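Local coordinates for protein putative glucoamylase (Bacteroides caccae ATCC 43185, PDB 4QT9) that probably hydrolyses glucosidic linkages in starch-like or related glucans, as a glucoamylase-type enzyme with an alpha/alpha-toroid fold, at residues Ser100-Ala105 / Asp167-Glu172; Phe140-Leu145 / Arg171-Asp176. All coordinates share one frame; numbering follows the deposited sequence. Where two conformers were deposited one is given.

Both contacts involve the C-terminal end of helix 157-172, but against different neighbours. Interaction 1 uses Leu169, on the helix itself, against the end of helix 88-104, and its centre lies about 20 Å from the centre of the chain; its two leucines are buried, while Glu103 is exposed and forms a salt bridge with Arg165. Interaction 2, whose centre is about 14 Å from that of the chain, packs Val173 and Trp175, in the chain just after the helix, against helix 135-152, and all three of its touching residues are buried and apolar. The two patches join into one core: Trp170 CZ3 lies 3.6 Å from Trp175 CZ2, and Leu102 packs on Leu141 and Leu145.

Interaction 1: Ser100-Ala105 / Asp167-Glu172; sequences SFLEKA and DRLWRE
Leu169 reaches across to Leu102 and Glu103, joining two helices of the alpha/alpha toroid, helix 88-104 and helix 157-172, near their C-terminal ends. Its two methyl branches divide the work. CD1 meets the side of Leu102, 3.9 Å from CB, while CD2 is directed at the other helix's backbone, 3.9 Å from Leu102 O and 4.0 Å from Glu103 CA. The CG of Leu169 lies beside its own backbone N, anti to the carbonyl carbon (chi1 -64°), and from there the fork spans the gap between the helices. Leucine suits this place because one branched end can fill both positions without bringing in a polar group.

Leu102 offers its CB to this contact, and its own methyls continue to Leu141 and Leu145 of helix 135-152, tying a third helix into the packing. Leu102 O, though brushed by a methyl, has a polar partner in the hydroxyl of Tyr112. Glu103 lies at the exposed margin: its extended chain crosses the Leu169 side chain at about a right angle, the aliphatic CG 4.0 Å from CD2, and its carboxylate continues to a salt bridge with Arg165. Glutamate fits such an edge, pairing an apolar stem with a charged end.

Within helix 157-172, one turn apart and away from this interface, Arg171 NE donates to Asp167 OD2 over 2.8 Å in a salt bridge, meeting it from the syn side but 33° out of the carboxylate plane.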
loop_
_atom_site.group_PDB
_atom_site.type_symbol
_atom_site.label_atom_id
_atom_site.label_comp_id
_atom_site.label_asym_id
_atom_site.label_seq_id
_atom_site.Cartn_x
_atom_site.Cartn_y
_atom_site.Cartn_z
ATOM N N SER A 100 -15.853 9.398 10.782
ATOM C CA SER A 100 -17.306 9.236 10.942
ATOM C C SER A 100 -17.814 8.108 10.040
ATOM O O SER A 100 -18.660 7.320 10.475
ATOM C CB SER A 100 -18.053 10.535 10.639
ATOM O OG SER A 100 -17.637 11.562 11.517
ATOM N N PHE A 101 -17.310 8.037 8.789
ATOM C CA PHE A 101 -17.665 6.956 7.858
ATOM C C PHE A 101 -17.203 5.600 8.401
ATOM O O PHE A 101 -17.985 4.655 8.391
ATOM C CB PHE A 101 -17.083 7.186 6.443
ATOM C CG PHE A 101 -17.308 6.019 5.503
ATOM C CD1 PHE A 101 -18.488 5.908 4.768
ATOM C CD2 PHE A 101 -16.348 5.018 5.361
ATOM C CE1 PHE A 101 -18.690 4.831 3.898
ATOM C CE2 PHE A 101 -16.545 3.955 4.470
ATOM C CZ PHE A 101 -17.720 3.860 3.758
ATOM N N LEU A 102 -15.951 5.502 8.871
ATOM C CA LEU A 102 -15.386 4.237 9.380
ATOM C C LEU A 102 -16.089 3.740 10.655
ATOM O O LEU A 102 -16.131 2.523 10.906
ATOM C CB LEU A 102 -13.880 4.366 9.629
ATOM C CG LEU A 102 -13.010 4.590 8.371
ATOM C CD1 LEU A 102 -11.587 4.892 8.752
ATOM C CD2 LEU A 102 -13.039 3.373 7.449
ATOM N N GLU A 103 -16.656 4.677 11.452
ATOM C CA GLU A 103 -17.367 4.327 12.680
ATOM C C GLU A 103 -18.721 3.699 12.342
ATOM O O GLU A 103 -19.243 2.919 13.138
ATOM C CB GLU A 103 -17.571 5.567 13.575
ATOM C CG GLU A 103 -16.296 6.148 14.173
ATOM C CD GLU A 103 -16.464 7.456 14.928
ATOM O OE1 GLU A 103 -17.353 8.260 14.557
ATOM O OE2 GLU A 103 -15.675 7.693 15.873
ATOM N N LYS A 104 -19.251 4.000 11.140
ATOM C CA LYS A 104 -20.564 3.555 10.667
ATOM C C LYS A 104 -20.537 2.403 9.647
ATOM O O LYS A 104 -21.469 1.597 9.642
ATOM C CB LYS A 104 -21.319 4.756 10.047
ATOM C CG LYS A 104 -21.871 5.706 11.127
ATOM C CD LYS A 104 -22.054 7.164 10.665
ATOM C CE LYS A 104 -23.416 7.461 10.076
ATOM N NZ LYS A 104 -23.665 8.926 9.965
ATOM N N ALA A 105 -19.493 2.330 8.789
ATOM C CA ALA A 105 -19.380 1.349 7.703
ATOM C C ALA A 105 -19.317 -0.068 8.231
ATOM O O ALA A 105 -18.914 -0.261 9.366
ATOM C CB ALA A 105 -18.161 1.644 6.859
ATOM N N ASP A 167 -8.162 5.674 17.899
ATOM C CA ASP A 167 -7.686 4.628 18.818
ATOM C C ASP A 167 -8.803 3.633 19.133
ATOM O O ASP A 167 -8.524 2.455 19.221
ATOM C CB ASP A 167 -7.100 5.210 20.111
ATOM C CG ASP A 167 -6.298 4.175 20.923
ATOM O OD1 ASP A 167 -5.286 3.668 20.413
ATOM O OD2 ASP A 167 -6.683 3.890 22.060
ATOM N N ARG A 168 -10.059 4.095 19.244
ATOM C CA ARG A 168 -11.199 3.202 19.470
ATOM C C ARG A 168 -11.381 2.231 18.277
ATOM O O ARG A 168 -11.601 1.044 18.519
ATOM C CB ARG A 168 -12.497 3.982 19.734
ATOM C CG ARG A 168 -13.586 3.089 20.333
ATOM C CD ARG A 168 -14.981 3.672 20.188
ATOM N NE ARG A 168 -15.981 2.640 19.901
ATOM C CZ ARG A 168 -17.095 2.448 20.602
ATOM N NH1 ARG A 168 -17.375 3.225 21.644
ATOM N NH2 ARG A 168 -17.942 1.483 20.265
ATOM N N LEU A 169 -11.262 2.724 17.002
ATOM C CA LEU A 169 -11.396 1.878 15.825
ATOM C C LEU A 169 -10.289 0.850 15.781
ATOM O O LEU A 169 -10.563 -0.277 15.397
ATOM C CB LEU A 169 -11.382 2.697 14.505
ATOM C CG LEU A 169 -12.563 3.691 14.287
ATOM C CD1 LEU A 169 -12.249 4.671 13.156
ATOM C CD2 LEU A 169 -13.876 2.966 14.022
ATOM N N TRP A 170 -9.037 1.267 16.096
ATOM C CA TRP A 170 -7.829 0.437 16.158
ATOM C C TRP A 170 -8.053 -0.648 17.240
ATOM O O TRP A 170 -7.848 -1.831 16.960
ATOM C CB TRP A 170 -6.575 1.325 16.456
ATOM C CG TRP A 170 -5.360 0.653 17.074
ATOM C CD1 TRP A 170 -4.775 0.968 18.270
ATOM C CD2 TRP A 170 -4.567 -0.421 16.510
ATOM N NE1 TRP A 170 -3.666 0.172 18.484
ATOM C CE2 TRP A 170 -3.511 -0.681 17.411
ATOM C CE3 TRP A 170 -4.666 -1.197 15.345
ATOM C CZ2 TRP A 170 -2.517 -1.643 17.151
ATOM C CZ3 TRP A 170 -3.697 -2.176 15.100
ATOM C CH2 TRP A 170 -2.647 -2.399 16.004
ATOM N N ARG A 171 -8.543 -0.261 18.434
ATOM C CA ARG A 171 -8.780 -1.230 19.531
ATOM C C ARG A 171 -9.915 -2.227 19.223
ATOM O O ARG A 171 -9.960 -3.306 19.829
ATOM C CB ARG A 171 -9.065 -0.523 20.852
ATOM C CG ARG A 171 -7.824 0.096 21.430
ATOM C CD ARG A 171 -8.114 0.914 22.661
ATOM N NE ARG A 171 -6.851 1.346 23.240
ATOM C CZ ARG A 171 -6.179 0.666 24.163
ATOM N NH1 ARG A 171 -6.681 -0.453 24.671
ATOM N NH2 ARG A 171 -5.005 1.106 24.594
ATOM N N GLU A 172 -10.803 -1.881 18.268
ATOM C CA GLU A 172 -11.937 -2.726 17.910
ATOM C C GLU A 172 -11.560 -3.814 16.888
ATOM O O GLU A 172 -12.300 -4.795 16.755
ATOM C CB GLU A 172 -13.106 -1.874 17.402
ATOM C CG GLU A 172 -13.893 -1.254 18.543
ATOM C CD GLU A 172 -14.999 -0.282 18.170
ATOM O OE1 GLU A 172 -14.926 0.342 17.084
ATOM O OE2 GLU A 172 -15.927 -0.119 18.996
#

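Interaction 2: Phe140-Leu145 / Arg171-Asp176; sequences FLMQGL and REVDWD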
loop_
_atom_site.group_PDB
_atom_site.type_symbol
_atom_site.label_atom_id
_atom_site.label_comp_id
_atom_site.label_asym_id
_atom_site.label_seq_id
_atom_site.Cartn_x
_atom_site.Cartn_y
_atom_site.Cartn_z
ATOM N N PHE A 140 -3.595 -2.353 5.956
ATOM C CA PHE A 140 -3.211 -1.179 5.160
ATOM C C PHE A 140 -4.006 0.056 5.603
ATOM O O PHE A 140 -3.441 1.129 5.695
ATOM C CB PHE A 140 -3.370 -1.435 3.646
ATOM C CG PHE A 140 -2.435 -2.519 3.132
ATOM C CD1 PHE A 140 -1.132 -2.618 3.602
ATOM C CD2 PHE A 140 -2.870 -3.445 2.196
ATOM C CE1 PHE A 140 -0.288 -3.635 3.164
ATOM C CE2 PHE A 140 -2.012 -4.454 1.736
ATOM C CZ PHE A 140 -0.731 -4.554 2.232
ATOM N N LEU A 141 -5.254 -0.095 5.959
ATOM C CA LEU A 141 -6.035 1.038 6.491
ATOM C C LEU A 141 -5.504 1.454 7.864
ATOM O O LEU A 141 -5.356 2.661 8.131
ATOM C CB LEU A 141 -7.527 0.667 6.569
ATOM C CG LEU A 141 -8.521 1.705 7.132
ATOM C CD1 LEU A 141 -8.572 3.018 6.291
ATOM C CD2 LEU A 141 -9.912 1.135 7.144
HETATM N N MSE A 142 -5.231 0.458 8.744
HETATM C CA MSE A 142 -4.776 0.746 10.108
HETATM C C MSE A 142 -3.380 1.358 10.105
HETATM O O MSE A 142 -3.135 2.251 10.904
HETATM C CB MSE A 142 -4.819 -0.505 10.997
HETATM C CG MSE A 142 -6.221 -0.915 11.383
HETATM SE SE MSE A 142 -7.118 0.445 12.429
HETATM C CE MSE A 142 -5.639 1.434 13.243
ATOM N N GLN A 143 -2.495 0.945 9.181
ATOM C CA GLN A 143 -1.160 1.544 9.064
ATOM C C GLN A 143 -1.302 3.095 8.840
ATOM O O GLN A 143 -0.600 3.890 9.478
ATOM C CB GLN A 143 -0.368 0.871 7.926
ATOM C CG GLN A 143 1.018 1.473 7.669
ATOM C CD GLN A 143 1.836 0.757 6.617
ATOM O OE1 GLN A 143 3.050 0.561 6.787
ATOM N NE2 GLN A 143 1.219 0.388 5.492
ATOM N N GLY A 144 -2.258 3.489 8.004
ATOM C CA GLY A 144 -2.571 4.886 7.755
ATOM C C GLY A 144 -3.199 5.581 8.951
ATOM O O GLY A 144 -2.783 6.683 9.319
ATOM N N LEU A 145 -4.199 4.944 9.564
ATOM C CA LEU A 145 -4.899 5.536 10.714
ATOM C C LEU A 145 -3.963 5.733 11.934
ATOM O O LEU A 145 -4.036 6.772 12.587
ATOM C CB LEU A 145 -6.119 4.700 11.100
ATOM C CG LEU A 145 -7.328 4.779 10.166
ATOM C CD1 LEU A 145 -8.365 3.728 10.560
ATOM C CD2 LEU A 145 -7.989 6.176 10.185
ATOM N N ARG A 171 -8.543 -0.261 18.434
ATOM C CA ARG A 171 -8.780 -1.230 19.531
ATOM C C ARG A 171 -9.915 -2.227 19.223
ATOM O O ARG A 171 -9.960 -3.306 19.829
ATOM C CB ARG A 171 -9.065 -0.523 20.852
ATOM C CG ARG A 171 -7.824 0.096 21.430
ATOM C CD ARG A 171 -8.114 0.914 22.661
ATOM N NE ARG A 171 -6.851 1.346 23.240
ATOM C CZ ARG A 171 -6.179 0.666 24.163
ATOM N NH1 ARG A 171 -6.681 -0.453 24.671
ATOM N NH2 ARG A 171 -5.005 1.106 24.594
ATOM N N GLU A 172 -10.803 -1.881 18.268
ATOM C CA GLU A 172 -11.937 -2.726 17.910
ATOM C C GLU A 172 -11.560 -3.814 16.888
ATOM O O GLU A 172 -12.300 -4.795 16.755
ATOM C CB GLU A 172 -13.106 -1.874 17.402
ATOM C CG GLU A 172 -13.893 -1.254 18.543
ATOM C CD GLU A 172 -14.999 -0.282 18.170
ATOM O OE1 GLU A 172 -14.926 0.342 17.084
ATOM O OE2 GLU A 172 -15.927 -0.119 18.996
ATOM N N VAL A 173 -10.410 -3.696 16.210
ATOM C CA VAL A 173 -10.030 -4.759 15.240
ATOM C C VAL A 173 -9.643 -6.043 15.974
ATOM O O VAL A 173 -8.620 -6.075 16.675
ATOM C CB VAL A 173 -8.931 -4.388 14.213
ATOM C CG1 VAL A 173 -8.762 -5.512 13.186
ATOM C CG2 VAL A 173 -9.245 -3.068 13.513
ATOM N N ASP A 174 -10.452 -7.114 15.778
ATOM C CA ASP A 174 -10.176 -8.398 16.439
ATOM C C ASP A 174 -9.260 -9.268 15.553
ATOM O O ASP A 174 -9.738 -10.196 14.874
ATOM C CB ASP A 174 -11.474 -9.138 16.811
ATOM C CG ASP A 174 -11.288 -10.344 17.751
ATOM O OD1 ASP A 174 -10.132 -10.801 17.925
ATOM O OD2 ASP A 174 -12.289 -10.827 18.297
ATOM N N TRP A 175 -7.938 -8.964 15.569
ATOM C CA TRP A 175 -6.957 -9.710 14.750
ATOM C C TRP A 175 -6.963 -11.195 15.138
ATOM O O TRP A 175 -6.903 -12.065 14.267
ATOM C CB TRP A 175 -5.527 -9.135 14.901
ATOM C CG TRP A 175 -5.448 -7.650 14.735
ATOM C CD1 TRP A 175 -5.575 -6.707 15.712
ATOM C CD2 TRP A 175 -5.309 -6.931 13.492
ATOM N NE1 TRP A 175 -5.466 -5.443 15.168
ATOM C CE2 TRP A 175 -5.300 -5.553 13.806
ATOM C CE3 TRP A 175 -5.128 -7.322 12.149
ATOM C CZ2 TRP A 175 -5.169 -4.558 12.816
ATOM C CZ3 TRP A 175 -5.011 -6.338 11.168
ATOM C CH2 TRP A 175 -4.996 -4.979 11.507
ATOM N N ASP A 176 -7.088 -11.470 16.456
ATOM C CA ASP A 176 -7.048 -12.814 17.006
ATOM C C ASP A 176 -8.173 -13.687 16.446
ATOM O O ASP A 176 -7.966 -14.885 16.279
ATOM C CB ASP A 176 -7.090 -12.762 18.539
ATOM C CG ASP A 176 -6.960 -14.114 19.191
ATOM O OD1 ASP A 176 -5.808 -14.564 19.399
ATOM O OD2 ASP A 176 -8.009 -14.720 19.508
#
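This is a purely apolar contact in the buried interior, where Met142 on helix 135-152, deposited as selenomethionine, meets Val173 and Trp175 in the chain that follows helix 157-172. No hydrogen bond joins the two segments. Met142 carries one whole side of it with two different parts of its side chain. Its CG comes to the edge of the Trp175 indole, near the ring plane, 4.1 Å from CZ2, while SE lies 4.2 Å from Val173 CG2. The chain is bent rather than extended: a turn at chi2 (-62°) swings SE away from the indole edge and over to the valine. The long, flexible, unbranched side chain of methionine suits this position, since it can fit itself to two partners of unlike shape.

Helix 135-152 belongs to the alpha/alpha toroid, and Leu214 of helix 209-217 also packs on Met142. Val173 and Trp175 are themselves held together. Val173 CG1 sits 3.5 Å above the indole plane, over its centre, so the valine covers one ring face with CG1 and turns its other methyl to the selenium. Between them, Asp174 is the centre of an inverse gamma turn, closed by a weak 3.2 Å bond from Trp175 N to Val173 O. Either side of the turn, the CB atoms of Val173 and Trp175 point toward the helix, whereas Asp174 OD1 accepts from Trp177 N.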